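Local coordinates for glycoside hydrolase family protein (PDB 6Q2F) that probably hydrolyses alpha-L-rhamnosides, as an alpha-L-rhamnosidase of the glycoside hydrolase class with a bound sodium ion, at residues T513-M516 and L517-F520; R554-L557 and A558-A562; G525-A528 and R529-L532; Q545-R548 and F549-D552. One frame throughout, in Å; residues are numbered along the deposited sequence.

Contact 1 of 4, residues T513-M516 and L517-F520; sequences TPRM and LEQF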
ATOM      1  N   THR A 513     -11.847  -2.086 -22.378  1.00 28.07           N
ATOM      2  CA  THR A 513     -12.764  -0.984 -22.152  1.00 27.20           C
ATOM      3  C   THR A 513     -13.151  -0.482 -23.535  1.00 28.32           C
ATOM      4  O   THR A 513     -12.346  -0.586 -24.469  1.00 38.00           O
ATOM      5  CB  THR A 513     -12.123   0.114 -21.271  1.00 32.01           C
ATOM      6  OG1 THR A 513     -13.126   1.006 -20.766  1.00 31.96           O
ATOM      7  CG2 THR A 513     -11.058   0.906 -22.034  1.00 28.75           C
ATOM      8  N   PRO A 514     -14.373   0.019 -23.714  1.00 29.69           N
ATOM      9  CA  PRO A 514     -14.887   0.210 -25.090  1.00 31.56           C
ATOM     10  C   PRO A 514     -14.053   1.149 -25.968  1.00 30.20           C
ATOM     11  O   PRO A 514     -13.938   0.901 -27.174  1.00 32.72           O
ATOM     12  CB  PRO A 514     -16.308   0.741 -24.857  1.00 32.72           C
ATOM     13  CG  PRO A 514     -16.715   0.084 -23.555  1.00 34.78           C
ATOM     14  CD  PRO A 514     -15.433   0.161 -22.699  1.00 32.10           C
ATOM     15  N   ARG A 515     -13.443   2.191 -25.405  1.00 29.50           N
ATOM     16  CA  ARG A 515     -12.620   3.116 -26.176  1.00 29.59           C
ATOM     17  C   ARG A 515     -11.182   2.653 -26.311  1.00 31.39           C
ATOM     18  O   ARG A 515     -10.352   3.419 -26.805  1.00 32.53           O
ATOM     19  CB  ARG A 515     -12.644   4.511 -25.541  1.00 24.46           C
ATOM     20  CG  ARG A 515     -14.048   5.146 -25.454  1.00 27.75           C
ATOM     21  CD  ARG A 515     -13.964   6.521 -24.797  1.00 32.55           C
ATOM     22  NE  ARG A 515     -15.241   7.237 -24.834  1.00 38.96           N
ATOM     23  CZ  ARG A 515     -15.430   8.408 -25.433  1.00 42.99           C
ATOM     24  NH1 ARG A 515     -14.416   9.009 -26.046  1.00 47.52           N
ATOM     25  NH2 ARG A 515     -16.627   8.980 -25.412  1.00 42.40           N
HETATM   26  N   MSE A 516     -10.872   1.425 -25.905  1.00 32.10           N
HETATM   27  CA  MSE A 516      -9.483   0.937 -25.856  1.00 28.03           C
HETATM   28  C   MSE A 516      -8.644   1.180 -27.131  1.00 32.42           C
HETATM   29  O   MSE A 516      -7.486   1.594 -27.037  1.00 32.08           O
HETATM   30  CB  MSE A 516      -9.475  -0.550 -25.542  1.00 26.62           C
HETATM   31  CG  MSE A 516      -8.108  -1.111 -25.324  1.00 38.76           C
HETATM   32 SE   MSE A 516      -7.354  -0.428 -23.673  0.73 37.51          SE
HETATM   33  CE  MSE A 516      -5.572  -1.108 -23.901  1.00 44.42           C
ATOM     34  N   LEU A 517      -9.204   0.896 -28.312  1.00 30.77           N
ATOM     35  CA  LEU A 517      -8.430   1.066 -29.542  1.00 32.45           C
ATOM     36  C   LEU A 517      -8.025   2.524 -29.748  1.00 32.87           C
ATOM     37  O   LEU A 517      -6.869   2.812 -30.075  1.00 31.85           O
ATOM     38  CB  LEU A 517      -9.210   0.538 -30.753  1.00 28.13           C
ATOM     39  CG  LEU A 517      -9.476  -0.967 -30.687  1.00 36.79           C
ATOM     40  CD1 LEU A 517     -10.150  -1.468 -31.967  1.00 34.62           C
ATOM     41  CD2 LEU A 517      -8.176  -1.737 -30.421  1.00 36.72           C
ATOM     42  N   GLU A 518      -8.955   3.461 -29.541  1.00 29.57           N
ATOM     43  CA  GLU A 518      -8.604   4.879 -29.628  1.00 30.85           C
ATOM     44  C   GLU A 518      -7.604   5.264 -28.546  1.00 30.47           C
ATOM     45  O   GLU A 518      -6.659   6.016 -28.807  1.00 32.72           O
ATOM     46  CB  GLU A 518      -9.840   5.771 -29.491  1.00 39.01           C
ATOM     47  CG  GLU A 518     -10.951   5.566 -30.504  1.00 61.70           C
ATOM     48  CD  GLU A 518     -12.277   6.111 -29.981  1.00 77.45           C
ATOM     49  OE1 GLU A 518     -12.392   7.345 -29.795  1.00 75.69           O
ATOM     50  OE2 GLU A 518     -13.190   5.299 -29.717  1.00 84.82           O
ATOM     51  N   GLN A 519      -7.819   4.791 -27.312  1.00 26.96           N
ATOM     52  CA  GLN A 519      -6.897   5.126 -26.231  1.00 24.76           C
ATOM     53  C   GLN A 519      -5.509   4.601 -26.540  1.00 29.31           C
ATOM     54  O   GLN A 519      -4.514   5.296 -26.325  1.00 28.31           O
ATOM     55  CB  GLN A 519      -7.383   4.560 -24.887  1.00 22.45           C
ATOM     56  CG  GLN A 519      -8.761   5.032 -24.430  1.00 22.25           C
ATOM     57  CD  GLN A 519      -8.760   6.476 -23.955  1.00 28.00           C
ATOM     58  OE1 GLN A 519      -7.810   7.217 -24.184  1.00 23.62           O
ATOM     59  NE2 GLN A 519      -9.846   6.890 -23.308  1.00 29.48           N
ATOM     60  N   PHE A 520      -5.417   3.363 -27.022  1.00 32.12           N
ATOM     61  CA  PHE A 520      -4.112   2.794 -27.345  1.00 32.12           C
ATOM     62  C   PHE A 520      -3.424   3.616 -28.429  1.00 30.55           C
ATOM     63  O   PHE A 520      -2.241   3.948 -28.315  1.00 27.22           O
ATOM     64  CB  PHE A 520      -4.290   1.339 -27.779  1.00 31.13           C
ATOM     65  CG  PHE A 520      -3.005   0.615 -28.066  1.00 29.30           C
ATOM     66  CD1 PHE A 520      -2.310   0.844 -29.251  1.00 26.77           C
ATOM     67  CD2 PHE A 520      -2.513  -0.325 -27.175  1.00 25.34           C
ATOM     68  CE1 PHE A 520      -1.146   0.162 -29.528  1.00 23.83           C
ATOM     69  CE2 PHE A 520      -1.343  -1.006 -27.441  1.00 27.69           C
ATOM     70  CZ  PHE A 520      -0.661  -0.766 -28.630  1.00 27.64           C
TER
HETATM   71  O   HOH W   1     -11.951   0.389 -28.943  1.00 39.24           O
HETATM   72  O   HOH W   2     -11.494   8.129 -27.211  1.00 55.22           O
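Arg515 O and Met516 O are the first two acceptors of the helix that starts here. Gln519 N gives its hydrogen to Arg515 O at 2.9 Å, nearly straight at 168°. Phe520 N does the same to Met516 O at 2.7 Å. Met516 N turns back to Thr513 O at 2.9 Å and closes a type I beta turn. Leu517 N finds a water at 2.9 Å, and that water donates to Pro514 O. Met516 N and Leu517 N are thus met by the turn and by a water.

A second water ties the side chains together. It accepts from Arg515 NH1 and donates to Glu518 OE1, the latter at 2.8 Å. The two charges do not touch directly: Arg515 NH1 and Glu518 OE1 are 4.6 Å apart, and the oxygen lies well out of the guanidinium plane. Gln519 lays its CG over Arg515 O at 3.3 Å. Its chain then bends (chi2 -73°), and OE1 accepts from Arg522 further along the helix. Thr513 OG1 is bonded to Asp465. The selenomethionine Met516 and Phe520 both have CG anti to the backbone N, and both pack on the helix 543-575. This is a helix N-terminus with Arg515 at the N-cap, entered through a type I turn, in the connection between two parallel strands of the beta/alpha barrel.

Contact 2 of 4, residues R554-L557 and A558-A562; sequences RRTL and ADLLA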
ATOM      1  N   ARG A 554      -0.725  -3.496 -21.812  1.00 24.15           N
ATOM      2  CA  ARG A 554      -0.764  -3.367 -20.361  1.00 23.80           C
ATOM      3  C   ARG A 554      -0.512  -1.933 -19.945  1.00 30.15           C
ATOM      4  O   ARG A 554      -1.140  -1.431 -19.006  1.00 34.36           O
ATOM      5  CB  ARG A 554       0.261  -4.305 -19.710  1.00 24.34           C
ATOM      6  CG  ARG A 554      -0.076  -5.797 -19.882  1.00 27.84           C
ATOM      7  CD  ARG A 554       0.782  -6.654 -18.957  1.00 32.07           C
ATOM      8  NE  ARG A 554       2.194  -6.338 -19.132  1.00 31.14           N
ATOM      9  CZ  ARG A 554       2.957  -6.840 -20.098  1.00 30.97           C
ATOM     10  NH1 ARG A 554       2.454  -7.700 -20.976  1.00 26.76           N
ATOM     11  NH2 ARG A 554       4.228  -6.490 -20.181  1.00 30.92           N
ATOM     12  N   ARG A 555       0.381  -1.240 -20.658  1.00 25.91           N
ATOM     13  CA  ARG A 555       0.704   0.128 -20.268  1.00 23.57           C
ATOM     14  C   ARG A 555      -0.471   1.058 -20.523  1.00 22.14           C
ATOM     15  O   ARG A 555      -0.708   2.008 -19.760  1.00 24.11           O
ATOM     16  CB  ARG A 555       1.949   0.601 -21.013  1.00 25.76           C
ATOM     17  CG  ARG A 555       2.342   2.027 -20.669  1.00 27.35           C
ATOM     18  CD  ARG A 555       3.797   2.279 -20.982  1.00 28.22           C
ATOM     19  NE  ARG A 555       4.182   3.659 -20.695  1.00 26.26           N
ATOM     20  CZ  ARG A 555       5.440   4.083 -20.658  1.00 26.67           C
ATOM     21  NH1 ARG A 555       6.429   3.224 -20.874  1.00 28.20           N
ATOM     22  NH2 ARG A 555       5.705   5.356 -20.383  1.00 27.22           N
ATOM     23  N   THR A 556      -1.227   0.802 -21.577  1.00 23.56           N
ATOM     24  CA  THR A 556      -2.402   1.625 -21.821  1.00 22.50           C
ATOM     25  C   THR A 556      -3.438   1.443 -20.721  1.00 24.24           C
ATOM     26  O   THR A 556      -4.076   2.412 -20.291  1.00 23.85           O
ATOM     27  CB  THR A 556      -2.980   1.278 -23.191  1.00 29.07           C
ATOM     28  OG1 THR A 556      -1.985   1.531 -24.198  1.00 25.96           O
ATOM     29  CG2 THR A 556      -4.219   2.112 -23.484  1.00 29.20           C
ATOM     30  N   LEU A 557      -3.621   0.211 -20.252  1.00 26.35           N
ATOM     31  CA  LEU A 557      -4.559  -0.016 -19.158  1.00 28.98           C
ATOM     32  C   LEU A 557      -4.100   0.734 -17.909  1.00 28.41           C
ATOM     33  O   LEU A 557      -4.899   1.399 -17.239  1.00 28.75           O
ATOM     34  CB  LEU A 557      -4.681  -1.516 -18.878  1.00 28.54           C
ATOM     35  CG  LEU A 557      -5.216  -2.430 -19.986  1.00 24.54           C
ATOM     36  CD1 LEU A 557      -5.020  -3.897 -19.635  1.00 26.88           C
ATOM     37  CD2 LEU A 557      -6.704  -2.143 -20.203  1.00 20.60           C
ATOM     38  N   ALA A 558      -2.796   0.661 -17.608  1.00 23.66           N
ATOM     39  CA  ALA A 558      -2.261   1.389 -16.458  1.00 22.88           C
ATOM     40  C   ALA A 558      -2.462   2.887 -16.623  1.00 26.25           C
ATOM     41  O   ALA A 558      -2.852   3.567 -15.673  1.00 25.94           O
ATOM     42  CB  ALA A 558      -0.784   1.058 -16.262  1.00 21.11           C
ATOM     43  N   ASP A 559      -2.232   3.413 -17.836  1.00 26.83           N
ATOM     44  CA  ASP A 559      -2.455   4.838 -18.085  1.00 24.61           C
ATOM     45  C   ASP A 559      -3.908   5.218 -17.834  1.00 24.87           C
ATOM     46  O   ASP A 559      -4.203   6.274 -17.262  1.00 27.41           O
ATOM     47  CB  ASP A 559      -2.073   5.198 -19.531  1.00 26.25           C
ATOM     48  CG  ASP A 559      -0.555   5.202 -19.778  1.00 27.39           C
ATOM     49  OD1 ASP A 559       0.234   5.348 -18.805  1.00 30.37           O
ATOM     50  OD2 ASP A 559      -0.166   5.064 -20.959  1.00 32.40           O
ATOM     51  N   LEU A 560      -4.838   4.381 -18.293  1.00 21.62           N
ATOM     52  CA  LEU A 560      -6.247   4.737 -18.178  1.00 26.46           C
ATOM     53  C   LEU A 560      -6.734   4.622 -16.734  1.00 25.73           C
ATOM     54  O   LEU A 560      -7.547   5.431 -16.285  1.00 23.99           O
ATOM     55  CB  LEU A 560      -7.085   3.882 -19.134  1.00 23.50           C
ATOM     56  CG  LEU A 560      -6.798   4.046 -20.646  1.00 23.87           C
ATOM     57  CD1 LEU A 560      -7.581   3.042 -21.475  1.00 25.22           C
ATOM     58  CD2 LEU A 560      -7.092   5.458 -21.130  1.00 22.64           C
ATOM     59  N   LEU A 561      -6.220   3.645 -15.985  1.00 21.10           N
ATOM     60  CA  LEU A 561      -6.535   3.568 -14.556  1.00 21.78           C
ATOM     61  C   LEU A 561      -6.244   4.904 -13.878  1.00 24.37           C
ATOM     62  O   LEU A 561      -7.107   5.481 -13.209  1.00 28.85           O
ATOM     63  CB  LEU A 561      -5.725   2.447 -13.900  1.00 23.71           C
ATOM     64  CG  LEU A 561      -6.012   2.288 -12.419  1.00 23.49           C
ATOM     65  CD1 LEU A 561      -7.465   1.838 -12.194  1.00 20.71           C
ATOM     66  CD2 LEU A 561      -5.048   1.262 -11.780  1.00 19.37           C
ATOM     67  N   ALA A 562      -5.041   5.441 -14.111  1.00 21.23           N
ATOM     68  CA  ALA A 562      -4.633   6.681 -13.459  1.00 22.79           C
ATOM     69  C   ALA A 562      -5.458   7.864 -13.940  1.00 24.79           C
ATOM     70  O   ALA A 562      -5.887   8.698 -13.138  1.00 25.37           O
ATOM     71  CB  ALA A 562      -3.143   6.932 -13.701  1.00 19.65           C
TER
HETATM   72  O   HOH W   3       2.652   5.803 -19.849  1.00 37.64           O
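One water is gripped by both Arg555 and Asp559. It donates to Asp559 OD1 at 2.7 Å and accepts from Arg555 NE at 2.8 Å, in the plane of the guanidinium and at its edge. The two charges meet through this water and not directly, for Arg555 NE and Asp559 OD2 stay 4.6 Å apart. The guanidinium and carboxylate planes are 70° apart, so the two groups do not pair flat. Asp559 has CG beside its own backbone N (chi1 -72°), which brings the carboxylate back along the helix over Arg555 O. The Arg555 chain is extended and passes its CG 3.9 Å from Asp559 OD2. Each charge has a second partner: Asp559 OD2 binds Arg524, and Arg555 NH1 binds Glu740. With an alanine in place of Asp559, the water would probably lose its acceptor and Arg524 would be left without this carboxylate.

The residues lie on helix 543-575, which comes between strands 497-502 and 579-582 in the chain, after helix 516-524. Regular i to i+4 bonds carry it here, such as Asp559 N to Arg555 O at 2.8 Å. On another side of the helix, Thr556 and Leu560 run alongside each other in the same direction. Thr556 CG2 touches Leu560 CD1 at 4.0 Å. Thr556 OG1 is held by Asp552 O and Arg524. Leu560 also sets CG 3.2 Å from Thr556 O and packs on Gln519.

Contact 3 of 4, residues G525-A528 and R529-L532; sequences GYDA and RPWL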
ATOM      1  N   GLY A 525       0.741   5.591 -29.938  1.00 28.34           N
ATOM      2  CA  GLY A 525       1.127   6.090 -31.241  1.00 29.63           C
ATOM      3  C   GLY A 525       0.988   5.134 -32.404  1.00 34.89           C
ATOM      4  O   GLY A 525       1.492   5.448 -33.484  1.00 41.18           O
ATOM      5  N   TYR A 526       0.363   3.967 -32.227  1.00 32.45           N
ATOM      6  CA  TYR A 526       0.139   3.070 -33.356  1.00 31.41           C
ATOM      7  C   TYR A 526      -1.146   2.278 -33.141  1.00 35.13           C
ATOM      8  O   TYR A 526      -1.681   2.211 -32.033  1.00 39.84           O
ATOM      9  CB  TYR A 526       1.324   2.109 -33.592  1.00 26.94           C
ATOM     10  CG  TYR A 526       1.620   1.085 -32.484  1.00 27.16           C
ATOM     11  CD1 TYR A 526       2.330   1.445 -31.344  1.00 29.07           C
ATOM     12  CD2 TYR A 526       1.226  -0.254 -32.611  1.00 32.25           C
ATOM     13  CE1 TYR A 526       2.619   0.508 -30.333  1.00 31.47           C
ATOM     14  CE2 TYR A 526       1.517  -1.205 -31.607  1.00 31.11           C
ATOM     15  CZ  TYR A 526       2.210  -0.810 -30.482  1.00 34.25           C
ATOM     16  OH  TYR A 526       2.498  -1.749 -29.500  1.00 34.64           O
ATOM     17  N   ASP A 527      -1.629   1.682 -34.231  1.00 29.52           N
ATOM     18  CA  ASP A 527      -2.899   0.960 -34.261  1.00 33.54           C
ATOM     19  C   ASP A 527      -2.747  -0.422 -33.622  1.00 31.86           C
ATOM     20  O   ASP A 527      -1.949  -1.241 -34.084  1.00 37.19           O
ATOM     21  CB  ASP A 527      -3.351   0.846 -35.718  1.00 31.63           C
ATOM     22  CG  ASP A 527      -4.777   0.330 -35.864  1.00 39.22           C
ATOM     23  OD1 ASP A 527      -5.385  -0.121 -34.868  1.00 39.20           O
ATOM     24  OD2 ASP A 527      -5.286   0.371 -37.006  1.00 46.28           O
ATOM     25  N   ALA A 528      -3.519  -0.697 -32.569  1.00 31.57           N
ATOM     26  CA  ALA A 528      -3.443  -2.008 -31.926  1.00 29.68           C
ATOM     27  C   ALA A 528      -4.146  -3.115 -32.708  1.00 36.36           C
ATOM     28  O   ALA A 528      -3.872  -4.292 -32.449  1.00 37.47           O
ATOM     29  CB  ALA A 528      -4.028  -1.950 -30.511  1.00 26.49           C
ATOM     30  N   ARG A 529      -5.005  -2.782 -33.677  1.00 32.65           N
ATOM     31  CA  ARG A 529      -5.844  -3.793 -34.325  1.00 37.14           C
ATOM     32  C   ARG A 529      -5.070  -4.970 -34.908  1.00 38.97           C
ATOM     33  O   ARG A 529      -5.474  -6.120 -34.664  1.00 38.56           O
ATOM     34  CB  ARG A 529      -6.725  -3.132 -35.395  1.00 36.83           C
ATOM     35  CG  ARG A 529      -8.077  -2.712 -34.833  1.00 51.23           C
ATOM     36  CD  ARG A 529      -8.558  -1.372 -35.401  1.00 60.74           C
ATOM     37  NE  ARG A 529      -9.189  -1.498 -36.707  1.00 68.67           N
ATOM     38  CZ  ARG A 529      -8.710  -0.963 -37.829  1.00 73.02           C
ATOM     39  NH1 ARG A 529      -7.587  -0.254 -37.803  1.00 65.82           N
ATOM     40  NH2 ARG A 529      -9.361  -1.133 -38.977  1.00 69.65           N
ATOM     41  N   PRO A 530      -3.978  -4.783 -35.655  1.00 34.39           N
ATOM     42  CA  PRO A 530      -3.278  -5.955 -36.201  1.00 35.81           C
ATOM     43  C   PRO A 530      -2.654  -6.829 -35.127  1.00 39.07           C
ATOM     44  O   PRO A 530      -2.344  -8.001 -35.397  1.00 36.03           O
ATOM     45  CB  PRO A 530      -2.207  -5.337 -37.113  1.00 34.22           C
ATOM     46  CG  PRO A 530      -2.686  -3.954 -37.400  1.00 35.05           C
ATOM     47  CD  PRO A 530      -3.357  -3.531 -36.116  1.00 33.19           C
ATOM     48  N   TRP A 531      -2.474  -6.298 -33.919  1.00 36.36           N
ATOM     49  CA  TRP A 531      -1.813  -7.008 -32.837  1.00 40.32           C
ATOM     50  C   TRP A 531      -2.780  -7.675 -31.868  1.00 38.06           C
ATOM     51  O   TRP A 531      -2.355  -8.553 -31.104  1.00 34.95           O
ATOM     52  CB  TRP A 531      -0.895  -6.046 -32.078  1.00 36.23           C
ATOM     53  CG  TRP A 531       0.134  -5.455 -32.985  1.00 33.87           C
ATOM     54  CD1 TRP A 531       0.036  -4.283 -33.685  1.00 29.85           C
ATOM     55  CD2 TRP A 531       1.414  -6.015 -33.314  1.00 35.41           C
ATOM     56  NE1 TRP A 531       1.179  -4.076 -34.421  1.00 31.51           N
ATOM     57  CE2 TRP A 531       2.039  -5.124 -34.216  1.00 35.52           C
ATOM     58  CE3 TRP A 531       2.095  -7.178 -32.925  1.00 34.17           C
ATOM     59  CZ2 TRP A 531       3.312  -5.360 -34.739  1.00 38.01           C
ATOM     60  CZ3 TRP A 531       3.361  -7.411 -33.438  1.00 38.79           C
ATOM     61  CH2 TRP A 531       3.954  -6.508 -34.343  1.00 43.62           C
ATOM     62  N   LEU A 532      -4.064  -7.317 -31.904  1.00 35.78           N
ATOM     63  CA  LEU A 532      -5.039  -7.931 -31.004  1.00 35.88           C
ATOM     64  C   LEU A 532      -4.958  -9.453 -30.930  1.00 36.49           C
ATOM     65  O   LEU A 532      -5.165  -9.988 -29.829  1.00 34.75           O
ATOM     66  CB  LEU A 532      -6.460  -7.505 -31.398  1.00 33.81           C
ATOM     67  CG  LEU A 532      -6.727  -6.001 -31.315  1.00 35.62           C
ATOM     68  CD1 LEU A 532      -8.166  -5.693 -31.666  1.00 36.69           C
ATOM     69  CD2 LEU A 532      -6.386  -5.464 -29.936  1.00 31.50           C
TER
HETATM   70  O   HOH W   4       0.017  -1.238 -36.097  1.00 44.13           O
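Tyr526 turns its ring edge toward the face of the Trp531 five-membered ring. The planes stand at 84° and the centroids are 5.7 Å apart, an offset edge-to-face pair. Tyr526 CE2 comes 4.0 Å from Trp531 CD1. In Tyr526 a chi1 of 65° sets CG flanked by both backbone N and C, and this carries the ring across the indole. A water at the indole edge donates to Asp527 O and takes a weak bond from Trp531 NE1.

Asp527 and Arg529 meet differently. Their carboxylate and guanidinium planes are only 11° apart. Asp527 OD2 and Arg529 NH1 form a salt bridge at the guanidinium edge, though the hydrogen bond is weak in angle. Asp527 OD1 also accepts Arg529 N at 2.9 Å, from above the carboxylate plane, and so closes an Asx turn. Ala528 O then takes Trp531 N at 2.9 Å, and Leu532 N weakly.

The turn follows helix 516-524 and leads on towards helix 543-575. Arg529 reaches Asp414 of strand 413-414, and Leu532 packs on Leu517. Tyr526 OH bonds Asp552 of helix 543-575, while Tyr526 and Trp531 both touch helix 831-834.

Contact 4 of 4, residues Q545-R548 and F549-D552; sequences QSDR and FLYD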
ATOM      1  N   GLN A 545       8.153  -8.690 -30.797  1.00 37.87           N
ATOM      2  CA  GLN A 545       7.147  -7.713 -31.202  1.00 35.53           C
ATOM      3  C   GLN A 545       5.821  -7.942 -30.486  1.00 34.81           C
ATOM      4  O   GLN A 545       5.160  -6.987 -30.062  1.00 34.26           O
ATOM      5  CB  GLN A 545       6.941  -7.776 -32.709  1.00 34.31           C
ATOM      6  CG  GLN A 545       8.053  -7.192 -33.542  1.00 36.93           C
ATOM      7  CD  GLN A 545       7.821  -7.504 -35.019  1.00 43.40           C
ATOM      8  OE1 GLN A 545       7.613  -8.656 -35.390  1.00 41.93           O
ATOM      9  NE2 GLN A 545       7.812  -6.470 -35.853  1.00 40.07           N
ATOM     10  N   SER A 546       5.393  -9.199 -30.368  1.00 35.07           N
ATOM     11  CA  SER A 546       4.150  -9.462 -29.651  1.00 31.48           C
ATOM     12  C   SER A 546       4.316  -9.160 -28.173  1.00 29.56           C
ATOM     13  O   SER A 546       3.409  -8.611 -27.544  1.00 33.59           O
ATOM     14  CB  SER A 546       3.691 -10.904 -29.869  1.00 36.54           C
ATOM     15  OG  SER A 546       2.945 -11.004 -31.074  1.00 41.47           O
ATOM     16  N   ASP A 547       5.491  -9.466 -27.612  1.00 37.11           N
ATOM     17  CA  ASP A 547       5.737  -9.142 -26.209  1.00 32.91           C
ATOM     18  C   ASP A 547       5.745  -7.634 -25.989  1.00 36.97           C
ATOM     19  O   ASP A 547       5.254  -7.149 -24.960  1.00 36.05           O
ATOM     20  CB  ASP A 547       7.055  -9.757 -25.748  1.00 34.18           C
ATOM     21  CG  ASP A 547       6.950 -11.248 -25.517  1.00 47.86           C
ATOM     22  OD1 ASP A 547       5.812 -11.758 -25.444  1.00 50.90           O
ATOM     23  OD2 ASP A 547       8.001 -11.908 -25.397  1.00 51.92           O
ATOM     24  N   ARG A 548       6.287  -6.869 -26.947  1.00 31.11           N
ATOM     25  CA  ARG A 548       6.261  -5.418 -26.800  1.00 31.33           C
ATOM     26  C   ARG A 548       4.862  -4.869 -27.017  1.00 27.92           C
ATOM     27  O   ARG A 548       4.446  -3.937 -26.321  1.00 28.37           O
ATOM     28  CB  ARG A 548       7.253  -4.759 -27.751  1.00 31.67           C
ATOM     29  CG  ARG A 548       8.688  -4.989 -27.331  1.00 33.32           C
ATOM     30  CD  ARG A 548       9.652  -4.453 -28.356  1.00 36.74           C
ATOM     31  NE  ARG A 548      11.014  -4.754 -27.942  1.00 45.69           N
ATOM     32  CZ  ARG A 548      12.103  -4.302 -28.549  1.00 45.88           C
ATOM     33  NH1 ARG A 548      12.012  -3.513 -29.620  1.00 44.38           N
ATOM     34  NH2 ARG A 548      13.281  -4.642 -28.071  1.00 45.99           N
ATOM     35  N   PHE A 549       4.101  -5.448 -27.950  1.00 27.52           N
ATOM     36  CA  PHE A 549       2.719  -5.006 -28.069  1.00 26.31           C
ATOM     37  C   PHE A 549       1.964  -5.246 -26.774  1.00 25.05           C
ATOM     38  O   PHE A 549       1.210  -4.379 -26.318  1.00 31.38           O
ATOM     39  CB  PHE A 549       1.985  -5.706 -29.200  1.00 28.46           C
ATOM     40  CG  PHE A 549       0.495  -5.615 -29.043  1.00 33.96           C
ATOM     41  CD1 PHE A 549      -0.147  -4.400 -29.200  1.00 27.74           C
ATOM     42  CD2 PHE A 549      -0.252  -6.720 -28.677  1.00 35.90           C
ATOM     43  CE1 PHE A 549      -1.519  -4.292 -29.039  1.00 31.15           C
ATOM     44  CE2 PHE A 549      -1.623  -6.616 -28.508  1.00 30.90           C
ATOM     45  CZ  PHE A 549      -2.256  -5.400 -28.686  1.00 29.05           C
ATOM     46  N   LEU A 550       2.134  -6.424 -26.178  1.00 30.24           N
ATOM     47  CA  LEU A 550       1.407  -6.720 -24.949  1.00 29.27           C
ATOM     48  C   LEU A 550       1.835  -5.778 -23.831  1.00 27.47           C
ATOM     49  O   LEU A 550       0.982  -5.266 -23.092  1.00 32.07           O
ATOM     50  CB  LEU A 550       1.597  -8.194 -24.574  1.00 35.04           C
ATOM     51  CG  LEU A 550       1.027  -9.107 -25.676  1.00 36.20           C
ATOM     52  CD1 LEU A 550       1.511 -10.553 -25.568  1.00 35.72           C
ATOM     53  CD2 LEU A 550      -0.500  -9.044 -25.710  1.00 33.03           C
ATOM     54  N   TYR A 551       3.141  -5.498 -23.718  1.00 31.98           N
ATOM     55  CA  TYR A 551       3.613  -4.447 -22.817  1.00 30.83           C
ATOM     56  C   TYR A 551       2.877  -3.133 -23.063  1.00 28.28           C
ATOM     57  O   TYR A 551       2.401  -2.484 -22.122  1.00 28.08           O
ATOM     58  CB  TYR A 551       5.125  -4.236 -22.979  1.00 32.37           C
ATOM     59  CG  TYR A 551       5.650  -3.003 -22.249  1.00 28.37           C
ATOM     60  CD1 TYR A 551       5.676  -1.762 -22.868  1.00 29.89           C
ATOM     61  CD2 TYR A 551       6.095  -3.082 -20.932  1.00 28.49           C
ATOM     62  CE1 TYR A 551       6.134  -0.623 -22.199  1.00 26.54           C
ATOM     63  CE2 TYR A 551       6.569  -1.946 -20.254  1.00 27.86           C
ATOM     64  CZ  TYR A 551       6.570  -0.726 -20.893  1.00 25.39           C
ATOM     65  OH  TYR A 551       7.034   0.414 -20.246  1.00 30.68           O
ATOM     66  N   ASP A 552       2.795  -2.716 -24.331  1.00 25.97           N
ATOM     67  CA  ASP A 552       2.089  -1.486 -24.685  1.00 24.53           C
ATOM     68  C   ASP A 552       0.616  -1.565 -24.308  1.00 27.43           C
ATOM     69  O   ASP A 552       0.007  -0.561 -23.914  1.00 26.50           O
ATOM     70  CB  ASP A 552       2.227  -1.212 -26.195  1.00 22.95           C
ATOM     71  CG  ASP A 552       3.617  -0.728 -26.575  1.00 34.88           C
ATOM     72  OD1 ASP A 552       4.312  -0.200 -25.673  1.00 29.71           O
ATOM     73  OD2 ASP A 552       4.011  -0.869 -27.763  1.00 29.86           O
TER
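The Phe549 ring has Ser546 O at its edge, near the ring plane, and the Tyr551 ring has Arg548 O placed likewise. Asp552 OD1 also lies in the Tyr551 plane, at the edge. Both carbonyl contacts are local to helix 543-575, which precedes barrel strand 579-582 and in which each amide from Phe549 to Asp552 bonds the carbonyl four residues back. From outside this helix, Trp531 meets the Phe549 ring with planes at about 25° and Phe520 meets it with planes at about 50°.

Phe549 has CG anti to the backbone N (chi1 161°), which aims its ring at these aromatic neighbours. Leu550 instead folds back over the turn before it, with CG 3.1 Å and CD1 3.4 Å from Ser546 O. An alanine in place of Leu550 would probably lose the CG and CD1 cover on Ser546 O and open a gap there, leaving the backbone bond and the CB contact.

Asp547 OD1 pairs with Lys385, and Arg548 NE with Glu544. Asp552 OD2 accepts from Asn830 N. Asp552 N holds Arg548 O at 2.9 Å, and the carboxylate CG of Asp552 lies 3.3 Å from the same oxygen.

Along the chain the order is contact 1, contact 3, contact 4, contact 2. All four lie between strands 497-502 and 579-582 of the eight-stranded parallel barrel. Contact 1 starts helix 516-524, contact 3 is the turn after it, and contacts 4 and 2 are successive parts of helix 543-575, with centres about 14 Å apart. Contact 1 touches each of the other three. Phe520 links it to contacts 2, 3 and 4, and Met516 and Gln519 join it to contact 2. Contacts 3 and 4 have centres about 10 Å apart, while contacts 2 and 3 do not touch. The short helix and its turn thus both pack against the long one, consistent with a single compact substructure.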